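Local coordinates for endoglucanase (Humicola insolens, PDB 1DYS), which hydrolyses internal beta-1,4-glucosidic linkages of cellulose as a family 6 endoglucanase and so helps recycle plant biomass, at residues A197-V200 against A201-Q205; R153-R156 against G157-E161; R25-F28 against L29-D33; A38-K41 against Y42-K46; L59-I62 against D63-I66. All coordinates share one frame; numbering follows the deposited sequence. Where two conformers were deposited one is given.

Interaction 1. Residues A197-V200 against A201-Q205; sequences AQEV and ATILQ
Residues 197-200 are tied to 201-205 by four successive i to i+4 backbone hydrogen bonds of a regular alpha-helix, running from Ala201 N to Ala197 O through to Leu204 N to Val200 O. Gln198 O serves two donors of one residue: Thr202 N arrives at 2.9 Å, while Thr202 OG1 reaches the same oxygen at 3.1 Å from the opposite face, 36° out of the carbonyl plane. The threonine hydroxyl can bend back this far because it stands beside its own backbone N (chi1 -63°), which leaves the methyl CG2 to pack against Gln160. The Gln198 chain, bent at chi2, crosses Thr202 obliquely and brings NE2 to 3.5 Å from OG1, while its OE1 accepts a hydrogen bond from Arg257. On another flank Val200 and Leu204 run alongside each other, Val200 CG1 3.9 Å from Leu204 CD1; branched aliphatic residues suit a strip facing Met254 and Ile167. Ile203 lays CG1 3.4 Å from Glu199 O and fills the space toward Ile141 and Ile163. The buried carboxylate of Glu199 reaches across to Arg156 and Gln160 of helix 150-169, which satisfy it. Mostly apolar residues inward, Glu199 the buried polar exception, and Gln198 on the exposed side mark this as an amphipathic helix, one of those surrounding the parallel-stranded distorted barrel of family 6 hydrolases.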
loop_
_atom_site.group_PDB
_atom_site.type_symbol
_atom_site.label_atom_id
_atom_site.label_comp_id
_atom_site.label_asym_id
_atom_site.label_seq_id
_atom_site.Cartn_x
_atom_site.Cartn_y
_atom_site.Cartn_z
ATOM N N ALA A 197 -18.570 -4.196 24.170
ATOM C CA ALA A 197 -19.774 -3.383 24.266
ATOM C C ALA A 197 -19.535 -2.007 24.851
ATOM O O ALA A 197 -20.195 -1.048 24.462
ATOM C CB ALA A 197 -20.834 -4.116 25.106
ATOM N N GLN A 198 -18.585 -1.908 25.784
ATOM C CA GLN A 198 -18.236 -0.648 26.421
ATOM C C GLN A 198 -17.635 0.307 25.388
ATOM O O GLN A 198 -17.925 1.499 25.351
ATOM C CB GLN A 198 -17.254 -0.877 27.585
ATOM C CG GLN A 198 -16.889 0.440 28.298
ATOM C CD GLN A 198 -18.188 1.020 28.863
ATOM O OE1 GLN A 198 -18.806 0.322 29.671
ATOM N NE2 GLN A 198 -18.613 2.202 28.438
ATOM N N GLU A 199 -16.769 -0.273 24.541
ATOM C CA GLU A 199 -16.161 0.524 23.465
ATOM C C GLU A 199 -17.206 1.091 22.534
ATOM O O GLU A 199 -17.137 2.275 22.157
ATOM C CB GLU A 199 -15.143 -0.316 22.707
ATOM C CG GLU A 199 -13.909 0.420 22.225
ATOM C CD GLU A 199 -13.386 1.517 23.122
ATOM O OE1 GLU A 199 -13.375 1.415 24.358
ATOM O OE2 GLU A 199 -12.952 2.542 22.524
ATOM N N VAL A 200 -18.181 0.283 22.106
ATOM C CA VAL A 200 -19.274 0.760 21.274
ATOM C C VAL A 200 -20.084 1.820 22.016
ATOM O O VAL A 200 -20.455 2.819 21.415
ATOM C CB VAL A 200 -20.136 -0.455 20.863
ATOM C CG1 VAL A 200 -21.401 -0.027 20.174
ATOM C CG2 VAL A 200 -19.315 -1.413 19.991
ATOM N N ALA A 201 -20.365 1.578 23.315
ATOM C CA ALA A 201 -21.146 2.603 24.014
ATOM C C ALA A 201 -20.377 3.933 24.023
ATOM O O ALA A 201 -21.005 4.971 23.791
ATOM C CB ALA A 201 -21.570 2.206 25.413
ATOM N N THR A 202 -19.098 3.928 24.332
ATOM C CA THR A 202 -18.293 5.150 24.358
ATOM C C THR A 202 -18.273 5.839 23.009
ATOM O O THR A 202 -18.409 7.062 22.954
ATOM C CB THR A 202 -16.865 4.821 24.811
ATOM O OG1 THR A 202 -16.930 4.313 26.146
ATOM C CG2 THR A 202 -15.945 6.026 24.740
ATOM N N ILE A 203 -18.058 5.090 21.919
ATOM C CA ILE A 203 -18.077 5.665 20.587
ATOM C C ILE A 203 -19.412 6.274 20.211
ATOM O O ILE A 203 -19.442 7.329 19.560
ATOM C CB ILE A 203 -17.690 4.614 19.514
ATOM C CG1 ILE A 203 -16.177 4.415 19.654
ATOM C CG2 ILE A 203 -18.092 4.992 18.103
ATOM C CD1 ILE A 203 -15.685 3.120 19.064
ATOM N N LEU A 204 -20.516 5.625 20.553
ATOM C CA LEU A 204 -21.838 6.155 20.230
ATOM C C LEU A 204 -22.128 7.438 21.003
ATOM O O LEU A 204 -22.725 8.385 20.462
ATOM C CB LEU A 204 -22.905 5.086 20.502
ATOM C CG LEU A 204 -22.936 3.982 19.425
ATOM C CD1 LEU A 204 -23.954 2.917 19.770
ATOM C CD2 LEU A 204 -23.285 4.593 18.078
ATOM N N GLN A 205 -21.674 7.510 22.261
ATOM C CA GLN A 205 -21.848 8.769 23.001
ATOM C C GLN A 205 -21.174 9.924 22.261
ATOM O O GLN A 205 -21.767 10.994 22.130
ATOM C CB GLN A 205 -21.270 8.699 24.401
ATOM C CG GLN A 205 -21.875 7.637 25.302
ATOM C CD GLN A 205 -21.150 7.599 26.639
ATOM O OE1 GLN A 205 -20.759 6.545 27.148
ATOM N NE2 GLN A 205 -20.961 8.781 27.218
#

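Interaction 2. Residues R153-R156 against G157-E161; sequences RNAR and GPQQE
Arg156 sends CG anti to its backbone N (chi1 177°) and runs on extended to NE, whereas Gln160, one turn later, keeps CG beside its own backbone N (chi1 -66°); the two long chains therefore converge. The Gln160 amide nitrogen comes to lie over one face of the guanidinium, with NE2 3.0 Å from Arg156 NH1 and the two flat groups 65° apart. Both atoms are donors, so no bond joins them; each turns to OE2 of Glu199 on helix 190-207, NH1 in a salt bridge and NE2 in a probable hydrogen bond. A leucine in place of Arg156 would probably leave the Glu199 carboxylate without its positive mate and take away the flat face beneath the Gln160 amide. On the inner side, Gln159 passes along Ala155, its CD 3.9 Å from Ala155 CB, and the small alanine is consistent with the close passage of the amide, which donates from NE2 to Pro89 O. Gln159 lies about 8 Å, side chain to side chain, from Asp92, probably a proton donor. Gln159 N bonds to Ala155 O at 2.9 Å and Gln160 N to Arg156 O at 3.0 Å. The turn before is broken: Pro158 has no N-H and puts CD 3.3 Å from Ala155 O, while a water accepts from Gly157 N at 2.8 Å and donates to Arg153 O at 3.1 Å. Glycine suits the place ahead of the proline, since a CB there would collide with the ring's CD. The result is a proline-kinked helix with a water inserted in its hydrogen-bond ladder.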
loop_
_atom_site.group_PDB
_atom_site.type_symbol
_atom_site.label_atom_id
_atom_site.label_comp_id
_atom_site.label_asym_id
_atom_site.label_seq_id
_atom_site.Cartn_x
_atom_site.Cartn_y
_atom_site.Cartn_z
ATOM N N ARG A 153 -2.333 3.053 22.451
ATOM C CA ARG A 153 -2.855 3.813 23.599
ATOM C C ARG A 153 -2.847 5.299 23.315
ATOM O O ARG A 153 -3.754 6.064 23.681
ATOM C CB ARG A 153 -2.024 3.454 24.850
ATOM C CG ARG A 153 -2.315 2.058 25.379
ATOM C CD ARG A 153 -1.772 1.841 26.796
ATOM N NE ARG A 153 -0.320 1.681 26.847
ATOM C CZ ARG A 153 0.479 2.618 27.381
ATOM N NH1 ARG A 153 -0.025 3.725 27.903
ATOM N NH2 ARG A 153 1.772 2.365 27.350
ATOM N N ASN A 154 -1.840 5.752 22.571
ATOM C CA ASN A 154 -1.716 7.112 22.123
ATOM C C ASN A 154 -2.753 7.506 21.078
ATOM O O ASN A 154 -2.943 8.696 20.868
ATOM C CB ASN A 154 -0.341 7.341 21.465
ATOM C CG ASN A 154 0.524 8.173 22.387
ATOM O OD1 ASN A 154 0.262 9.368 22.545
ATOM N ND2 ASN A 154 1.523 7.532 22.972
ATOM N N ALA A 155 -3.281 6.547 20.346
ATOM C CA ALA A 155 -4.237 6.773 19.276
ATOM C C ALA A 155 -5.699 6.628 19.682
ATOM O O ALA A 155 -6.625 7.060 19.001
ATOM C CB ALA A 155 -3.949 5.698 18.207
ATOM N N ARG A 156 -5.906 5.994 20.836
ATOM C CA ARG A 156 -7.230 5.628 21.335
ATOM C C ARG A 156 -8.218 6.779 21.301
ATOM O O ARG A 156 -9.269 6.719 20.630
ATOM C CB ARG A 156 -7.103 5.045 22.752
ATOM C CG ARG A 156 -8.435 4.676 23.429
ATOM C CD ARG A 156 -8.248 3.898 24.696
ATOM N NE ARG A 156 -9.232 3.013 25.248
ATOM C CZ ARG A 156 -10.251 2.351 24.751
ATOM N NH1 ARG A 156 -10.529 2.478 23.465
ATOM N NH2 ARG A 156 -11.024 1.591 25.521
ATOM N N GLY A 157 -7.932 7.860 22.015
ATOM C CA GLY A 157 -8.757 9.054 22.117
ATOM C C GLY A 157 -9.258 9.606 20.803
ATOM O O GLY A 157 -10.441 9.666 20.429
ATOM N N PRO A 158 -8.314 10.021 19.946
ATOM C CA PRO A 158 -8.598 10.561 18.634
ATOM C C PRO A 158 -9.301 9.529 17.756
ATOM O O PRO A 158 -10.180 9.877 16.936
ATOM C CB PRO A 158 -7.226 10.960 18.041
ATOM C CG PRO A 158 -6.417 11.191 19.315
ATOM C CD PRO A 158 -6.890 10.104 20.278
ATOM N N GLN A 159 -8.983 8.251 17.912
ATOM C CA GLN A 159 -9.663 7.276 17.023
ATOM C C GLN A 159 -11.132 7.154 17.389
ATOM O O GLN A 159 -12.008 7.046 16.514
ATOM C CB GLN A 159 -8.950 5.934 16.975
ATOM C CG GLN A 159 -7.640 5.935 16.206
ATOM C CD GLN A 159 -7.034 4.538 16.209
ATOM O OE1 GLN A 159 -7.308 3.724 17.072
ATOM N NE2 GLN A 159 -6.208 4.255 15.217
ATOM N N GLN A 160 -11.459 7.246 18.676
ATOM C CA GLN A 160 -12.863 7.208 19.094
ATOM C C GLN A 160 -13.599 8.416 18.552
ATOM O O GLN A 160 -14.719 8.344 18.040
ATOM C CB GLN A 160 -13.026 7.134 20.603
ATOM C CG GLN A 160 -12.510 5.842 21.241
ATOM C CD GLN A 160 -12.636 5.906 22.754
ATOM O OE1 GLN A 160 -12.866 6.975 23.323
ATOM N NE2 GLN A 160 -12.476 4.803 23.466
ATOM N N GLU A 161 -12.939 9.589 18.607
ATOM C CA GLU A 161 -13.509 10.800 18.048
ATOM C C GLU A 161 -13.680 10.676 16.530
ATOM O O GLU A 161 -14.698 11.104 15.983
ATOM C CB GLU A 161 -12.628 12.019 18.373
ATOM C CG GLU A 161 -13.142 13.291 17.709
ATOM C CD GLU A 161 -12.396 14.540 18.142
ATOM O OE1 GLU A 161 -11.679 14.478 19.163
ATOM O OE2 GLU A 161 -12.535 15.591 17.478
HETATM O O HOH W 1 -5.762 8.381 23.719
#

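Interaction 3. Residues R25-F28 against L29-D33; sequences RQAF and LSRGD
Phe28 O accepts two hydrogen bonds at the end of helix 15-29, from Arg31 N and Asp33 N, both 3.1 Å away and on opposite faces of the carbonyl plane. Gly32 N turns to Leu29 O at 2.8 Å, completing a Schellman motif whose C-prime residue, Gly32, takes the positive phi that glycine adopts readily. One turn back, Leu29 N is bonded to Arg25 O at 3.0 Å, and Gln26 O receives Ser30 N and, in one of two serine conformers, Ser30 OG at 2.9 Å, from the opposite face. Arg25 has CG opposite its backbone N (chi1 -153°) and bends at chi3, which sets the guanidinium beside Leu29, NH2 3.7 Å from CD1, while NE makes a long, weak ion pair with Asp22. An alanine at Arg25 is likely to strip Leu29 CD1 of the guanidinium beside it and Gln44 of the methylene it rests on. Arg31 NH2 and Asp33 OD2 approach Phe28 CD1 obliquely; Arg31 NH1, the neighbouring nitrogen, donates to Gln336, and Asp33 OD2 accepts from Asn36. As N-cap, Asp33 opens helix 34-46, so this turn links two successive helices, with the Phe28 ring wedged between Val40 of helix 34-46 and Thr339 of helix 332-340.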
loop_
_atom_site.group_PDB
_atom_site.type_symbol
_atom_site.label_atom_id
_atom_site.label_comp_id
_atom_site.label_asym_id
_atom_site.label_seq_id
_atom_site.Cartn_x
_atom_site.Cartn_y
_atom_site.Cartn_z
ATOM N N ARG A 25 -11.640 -17.164 -14.279
ATOM C CA ARG A 25 -12.488 -17.842 -15.240
ATOM C C ARG A 25 -11.657 -18.223 -16.459
ATOM O O ARG A 25 -11.772 -19.398 -16.803
ATOM C CB ARG A 25 -13.623 -16.939 -15.727
ATOM C CG ARG A 25 -14.830 -17.770 -16.175
ATOM C CD ARG A 25 -15.853 -16.740 -16.760
ATOM N NE ARG A 25 -15.159 -16.298 -17.976
ATOM C CZ ARG A 25 -15.243 -17.083 -19.061
ATOM N NH1 ARG A 25 -15.969 -18.190 -19.147
ATOM N NH2 ARG A 25 -14.517 -16.667 -20.068
ATOM N N GLN A 26 -10.843 -17.311 -16.991
ATOM C CA GLN A 26 -9.956 -17.731 -18.088
ATOM C C GLN A 26 -9.015 -18.863 -17.706
ATOM O O GLN A 26 -8.797 -19.799 -18.501
ATOM C CB GLN A 26 -9.108 -16.512 -18.514
ATOM C CG GLN A 26 -9.963 -15.437 -19.200
ATOM C CD GLN A 26 -9.236 -14.116 -19.309
ATOM O OE1 GLN A 26 -9.794 -13.040 -19.532
ATOM N NE2 GLN A 26 -7.918 -14.102 -19.137
ATOM N N ALA A 27 -8.411 -18.869 -16.517
ATOM C CA ALA A 27 -7.480 -19.910 -16.091
ATOM C C ALA A 27 -8.133 -21.279 -16.054
ATOM O O ALA A 27 -7.612 -22.272 -16.588
ATOM C CB ALA A 27 -6.849 -19.569 -14.741
ATOM N N PHE A 28 -9.332 -21.380 -15.485
ATOM C CA PHE A 28 -10.059 -22.638 -15.440
ATOM C C PHE A 28 -10.396 -23.083 -16.865
ATOM O O PHE A 28 -10.106 -24.228 -17.207
ATOM C CB PHE A 28 -11.346 -22.513 -14.625
ATOM C CG PHE A 28 -11.131 -22.638 -13.143
ATOM C CD1 PHE A 28 -10.456 -23.707 -12.576
ATOM C CD2 PHE A 28 -11.587 -21.602 -12.331
ATOM C CE1 PHE A 28 -10.264 -23.775 -11.203
ATOM C CE2 PHE A 28 -11.406 -21.687 -10.951
ATOM C CZ PHE A 28 -10.765 -22.749 -10.393
ATOM N N LEU A 29 -10.916 -22.178 -17.695
ATOM C CA LEU A 29 -11.229 -22.554 -19.074
ATOM C C LEU A 29 -10.014 -23.161 -19.778
ATOM O O LEU A 29 -10.111 -24.231 -20.402
ATOM C CB LEU A 29 -11.699 -21.357 -19.868
ATOM C CG LEU A 29 -13.145 -21.000 -20.058
ATOM C CD1 LEU A 29 -13.282 -19.937 -21.124
ATOM C CD2 LEU A 29 -14.023 -22.198 -20.308
ATOM N N SER A 30 -8.846 -22.559 -19.630
ATOM C CA SER A 30 -7.601 -22.992 -20.238
ATOM C C SER A 30 -7.061 -24.352 -19.854
ATOM O O SER A 30 -6.065 -24.857 -20.396
ATOM C CB SER A 30 -6.556 -21.901 -19.940
ATOM O OG SER A 30 -7.007 -20.686 -20.541
ATOM N N ARG A 31 -7.653 -25.017 -18.883
ATOM C CA ARG A 31 -7.327 -26.361 -18.458
ATOM C C ARG A 31 -8.523 -27.269 -18.745
ATOM O O ARG A 31 -8.596 -28.382 -18.232
ATOM C CB ARG A 31 -6.920 -26.422 -16.995
ATOM C CG ARG A 31 -5.745 -25.481 -16.721
ATOM C CD ARG A 31 -5.206 -25.725 -15.336
ATOM N NE ARG A 31 -6.242 -25.691 -14.294
ATOM C CZ ARG A 31 -6.293 -24.661 -13.440
ATOM N NH1 ARG A 31 -5.420 -23.661 -13.566
ATOM N NH2 ARG A 31 -7.219 -24.658 -12.498
ATOM N N GLY A 32 -9.488 -26.754 -19.497
ATOM C CA GLY A 32 -10.691 -27.496 -19.852
ATOM C C GLY A 32 -11.683 -27.675 -18.710
ATOM O O GLY A 32 -12.667 -28.414 -18.816
ATOM N N ASP A 33 -11.460 -26.938 -17.621
ATOM C CA ASP A 33 -12.331 -27.037 -16.459
ATOM C C ASP A 33 -13.506 -26.069 -16.570
ATOM O O ASP A 33 -13.495 -24.931 -16.088
ATOM C CB ASP A 33 -11.515 -26.842 -15.196
ATOM C CG ASP A 33 -12.284 -27.034 -13.919
ATOM O OD1 ASP A 33 -13.507 -27.308 -13.960
ATOM O OD2 ASP A 33 -11.650 -26.932 -12.840
#

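Interaction 4. Residues A38-K41 against Y42-K46; sequences AKVK and YVQEK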
loop_
_atom_site.group_PDB
_atom_site.type_symbol
_atom_site.label_atom_id
_atom_site.label_comp_id
_atom_site.label_asym_id
_atom_site.label_seq_id
_atom_site.Cartn_x
_atom_site.Cartn_y
_atom_site.Cartn_z
ATOM N N ALA A 38 -17.547 -21.973 -14.731
ATOM C CA ALA A 38 -18.951 -21.622 -14.549
ATOM C C ALA A 38 -19.189 -21.106 -13.127
ATOM O O ALA A 38 -19.988 -20.187 -12.941
ATOM C CB ALA A 38 -19.810 -22.858 -14.798
ATOM N N LYS A 39 -18.498 -21.721 -12.171
ATOM C CA LYS A 39 -18.599 -21.229 -10.779
ATOM C C LYS A 39 -18.021 -19.809 -10.710
ATOM O O LYS A 39 -18.633 -18.999 -9.975
ATOM C CB LYS A 39 -17.800 -22.220 -9.927
ATOM C CG LYS A 39 -18.602 -23.446 -9.568
ATOM C CD LYS A 39 -17.811 -24.659 -9.145
ATOM C CE LYS A 39 -17.357 -24.620 -7.703
ATOM N NZ LYS A 39 -16.468 -25.803 -7.405
ATOM N N VAL A 40 -16.906 -19.525 -11.364
ATOM C CA VAL A 40 -16.391 -18.152 -11.383
ATOM C C VAL A 40 -17.423 -17.199 -11.980
ATOM O O VAL A 40 -17.720 -16.123 -11.435
ATOM C CB VAL A 40 -15.029 -18.042 -12.103
ATOM C CG1 VAL A 40 -14.583 -16.575 -12.094
ATOM C CG2 VAL A 40 -13.966 -18.903 -11.410
ATOM N N LYS A 41 -18.018 -17.564 -13.145
ATOM C CA LYS A 41 -19.030 -16.674 -13.748
ATOM C C LYS A 41 -20.228 -16.452 -12.834
ATOM O O LYS A 41 -20.813 -15.366 -12.808
ATOM C CB LYS A 41 -19.458 -17.215 -15.125
ATOM C CG LYS A 41 -20.079 -16.126 -16.004
ATOM C CD LYS A 41 -19.807 -16.428 -17.478
ATOM C CE LYS A 41 -21.089 -16.466 -18.281
ATOM N NZ LYS A 41 -21.661 -15.123 -18.557
ATOM N N TYR A 42 -20.595 -17.414 -12.017
ATOM C CA TYR A 42 -21.674 -17.330 -11.037
ATOM C C TYR A 42 -21.289 -16.211 -10.055
ATOM O O TYR A 42 -22.067 -15.284 -9.904
ATOM C CB TYR A 42 -21.948 -18.613 -10.263
ATOM C CG TYR A 42 -23.033 -18.575 -9.208
ATOM C CD1 TYR A 42 -22.834 -18.037 -7.959
ATOM C CD2 TYR A 42 -24.297 -19.103 -9.477
ATOM C CE1 TYR A 42 -23.823 -17.999 -6.991
ATOM C CE2 TYR A 42 -25.297 -19.088 -8.510
ATOM C CZ TYR A 42 -25.060 -18.536 -7.274
ATOM O OH TYR A 42 -26.066 -18.520 -6.331
ATOM N N VAL A 43 -20.068 -16.323 -9.528
ATOM C CA VAL A 43 -19.638 -15.234 -8.627
ATOM C C VAL A 43 -19.620 -13.908 -9.353
ATOM O O VAL A 43 -19.969 -12.861 -8.777
ATOM C CB VAL A 43 -18.257 -15.558 -8.011
ATOM C CG1 VAL A 43 -17.737 -14.434 -7.108
ATOM C CG2 VAL A 43 -18.352 -16.870 -7.255
ATOM N N GLN A 44 -19.149 -13.848 -10.614
ATOM C CA GLN A 44 -19.046 -12.593 -11.332
ATOM C C GLN A 44 -20.355 -11.826 -11.533
ATOM O O GLN A 44 -20.364 -10.592 -11.500
ATOM C CB GLN A 44 -18.456 -12.804 -12.757
ATOM C CG GLN A 44 -16.958 -13.082 -12.725
ATOM C CD GLN A 44 -16.436 -13.308 -14.138
ATOM O OE1 GLN A 44 -16.819 -14.284 -14.772
ATOM N NE2 GLN A 44 -15.575 -12.425 -14.643
ATOM N N GLU A 45 -21.430 -12.569 -11.746
ATOM C CA GLU A 45 -22.707 -11.947 -12.056
ATOM C C GLU A 45 -23.704 -11.971 -10.932
ATOM O O GLU A 45 -24.612 -11.125 -10.949
ATOM C CB GLU A 45 -23.327 -12.712 -13.228
ATOM C CG GLU A 45 -22.409 -12.882 -14.413
ATOM C CD GLU A 45 -23.154 -13.036 -15.717
ATOM O OE1 GLU A 45 -24.250 -13.632 -15.712
ATOM O OE2 GLU A 45 -22.645 -12.575 -16.760
ATOM N N LYS A 46 -23.630 -12.936 -10.034
ATOM C CA LYS A 46 -24.678 -13.070 -9.041
ATOM C C LYS A 46 -24.290 -12.920 -7.597
ATOM O O LYS A 46 -25.175 -13.128 -6.747
ATOM C CB LYS A 46 -25.349 -14.458 -9.210
ATOM C CG LYS A 46 -26.112 -14.565 -10.523
ATOM C CD LYS A 46 -25.845 -15.907 -11.192
ATOM C CE LYS A 46 -26.711 -16.066 -12.429
ATOM N NZ LYS A 46 -26.235 -15.311 -13.631
HETATM O O HOH W 2 -23.858 -16.277 -16.841
#
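Lys41 and Glu45 form the charged contact, an i to i+4 salt bridge in which NZ stands 3.3 Å from OE2 through a weak hydrogen bond. The lysine starts with CG anti to its backbone N (chi1 -159°) and then bends at chi3 and chi4, which carries the ammonium group round to the glutamate. A water bridges the same pair, donating to Glu45 OE1 at 2.9 Å and accepting weakly from Lys41 NZ. The same OE1 also meets Lys46 NZ at 3.3 Å, so one carboxylate serves two lysines, each oxygen facing one of them; such long flexible chains suit the solvent side. Four backbone bonds hold the turns, the shortest from Gln44 N to Val40 O at 2.8 Å, and Lys46 N to Tyr42 O continues the ladder near the last residues. Among the side chains, Gln44 NE2 donates to Asp22 and Lys39 NZ to Asn36. This is the final part of helix 34-46, amphipathic and antiparallel-packed neighbour of helix 15-29: Val40 rests on Phe28 and Val43 on Leu21, beta-branched residues that fill the seam compactly. Van der Waals contacts then complete the local fit. Gln44 runs extended over the turn before it, CG 3.4 Å from Val40 O and OE1 3.4 Å from Lys41 CA. Tyr42 touches the turn through CB, 3.3 Å from Lys39 O, and its ring swings away to Val47 and Ile346.

Interaction 5. Residues L59-I62 against D63-I66; sequences LRDI and DVAI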
loop_
_atom_site.group_PDB
_atom_site.type_symbol
_atom_site.label_atom_id
_atom_site.label_comp_id
_atom_site.label_asym_id
_atom_site.label_seq_id
_atom_site.Cartn_x
_atom_site.Cartn_y
_atom_site.Cartn_z
ATOM N N LEU A 59 -12.199 7.206 -2.991
ATOM C CA LEU A 59 -13.568 7.774 -2.919
ATOM C C LEU A 59 -14.262 7.710 -4.267
ATOM O O LEU A 59 -15.499 7.596 -4.285
ATOM C CB LEU A 59 -13.486 9.262 -2.501
ATOM C CG LEU A 59 -13.110 9.467 -1.016
ATOM C CD1 LEU A 59 -12.631 10.906 -0.833
ATOM C CD2 LEU A 59 -14.340 9.198 -0.158
ATOM N N ARG A 60 -13.544 7.714 -5.386
ATOM C CA ARG A 60 -14.087 7.594 -6.735
ATOM C C ARG A 60 -14.820 6.284 -6.919
ATOM O O ARG A 60 -15.775 6.236 -7.684
ATOM C CB ARG A 60 -13.007 7.740 -7.817
ATOM C CG ARG A 60 -12.032 6.577 -7.928
ATOM C CD ARG A 60 -10.770 6.926 -8.734
ATOM N NE ARG A 60 -10.104 8.088 -8.208
ATOM C CZ ARG A 60 -9.387 9.114 -8.619
ATOM N NH1 ARG A 60 -9.064 9.342 -9.890
ATOM N NH2 ARG A 60 -8.987 9.981 -7.682
ATOM N N ASP A 61 -14.438 5.204 -6.182
ATOM C CA ASP A 61 -15.172 3.952 -6.267
ATOM C C ASP A 61 -16.591 4.085 -5.714
ATOM O O ASP A 61 -17.439 3.266 -6.074
ATOM C CB ASP A 61 -14.435 2.788 -5.597
ATOM C CG ASP A 61 -13.449 2.143 -6.558
ATOM O OD1 ASP A 61 -13.440 2.500 -7.753
ATOM O OD2 ASP A 61 -12.645 1.261 -6.140
ATOM N N ILE A 62 -16.885 5.104 -4.860
ATOM C CA ILE A 62 -18.278 5.256 -4.438
ATOM C C ILE A 62 -19.138 5.677 -5.633
ATOM O O ILE A 62 -20.267 5.189 -5.838
ATOM C CB ILE A 62 -18.390 6.295 -3.306
ATOM C CG1 ILE A 62 -17.607 5.826 -2.081
ATOM C CG2 ILE A 62 -19.835 6.488 -2.862
ATOM C CD1 ILE A 62 -17.590 6.882 -0.980
ATOM N N ASP A 63 -18.606 6.573 -6.469
ATOM C CA ASP A 63 -19.322 6.977 -7.685
ATOM C C ASP A 63 -19.548 5.759 -8.581
ATOM O O ASP A 63 -20.649 5.579 -9.134
ATOM C CB ASP A 63 -18.603 8.123 -8.401
ATOM C CG ASP A 63 -18.431 9.329 -7.496
ATOM O OD1 ASP A 63 -19.373 9.766 -6.805
ATOM O OD2 ASP A 63 -17.324 9.913 -7.414
ATOM N N VAL A 64 -18.512 4.917 -8.701
ATOM C CA VAL A 64 -18.636 3.691 -9.473
ATOM C C VAL A 64 -19.772 2.816 -8.921
ATOM O O VAL A 64 -20.623 2.338 -9.690
ATOM C CB VAL A 64 -17.341 2.861 -9.526
ATOM C CG1 VAL A 64 -17.581 1.589 -10.344
ATOM C CG2 VAL A 64 -16.219 3.681 -10.137
ATOM N N ALA A 65 -19.777 2.592 -7.601
ATOM C CA ALA A 65 -20.813 1.750 -6.991
ATOM C C ALA A 65 -22.214 2.324 -7.221
ATOM O O ALA A 65 -23.194 1.628 -7.533
ATOM C CB ALA A 65 -20.538 1.525 -5.493
ATOM N N ILE A 66 -22.338 3.638 -7.056
ATOM C CA ILE A 66 -23.643 4.299 -7.248
ATOM C C ILE A 66 -24.093 4.173 -8.692
ATOM O O ILE A 66 -25.286 3.971 -8.932
ATOM C CB ILE A 66 -23.527 5.771 -6.826
ATOM C CG1 ILE A 66 -23.492 5.875 -5.312
ATOM C CG2 ILE A 66 -24.684 6.642 -7.354
ATOM C CD1 ILE A 66 -23.029 7.218 -4.802
#
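Ile62 and Ile66 meet at an angle, one turn apart, with the branch methyl Ile62 CG2 3.8 Å from the chain end Ile66 CD1. Ile66 holds CG1 beside its own backbone N (chi1 -75°), so that CG1 passes 3.3 Å from Ile62 O and CD1 reaches back toward the preceding turn. Two beta-branched residues one turn apart present a joined apolar surface, and Ile62 goes on to Leu83 and Phe120. Asp61 and Val64 instead run alongside one another, OD1 3.8 Å from Val64 CG2, a plain contact. Asp63 folds back over the first turn, CB 3.5 Å from Arg60 O, while its OD2 forms a salt bridge with Lys123. Val64 N bonds to Arg60 O at 3.2 Å, and the following two bonds, Ala65 N to Asp61 O and Ile66 N to Ile62 O, are shorter at 2.9 Å each. Arg60 makes a cation-pi contact with Phe57, donates from NE to Phe57 O, and forms a salt bridge with Glu115 of the second subunit. Small Ala65 lies against Tyr51 and Val81; helix 60-74 is the crossover of the beta-alpha-beta unit between strands 51-53 and 79-85, with helix 108-126 against its flank.

The chain order is interaction 3, 4, 5, 2, 1, each within or at the end of a helix. Interactions 3 and 4 touch, centres 14 Å apart, as the successive helices 15-29 and 34-46 pack together. Interactions 1 and 2 form a second pair, centres 13 Å apart, where helices 150-169 and 190-207 are joined by a polar bridge. The pairs sit on opposite sides of the chain's centre, centres 39 to 49 Å apart. Interaction 5, on helix 60-74, lies between, its centre 22 Å from that of interaction 4 and 29 Å from that of interaction 2, and touches none. The contacts sample five helices: two neighbouring pairs far apart, and the crossover helix between them.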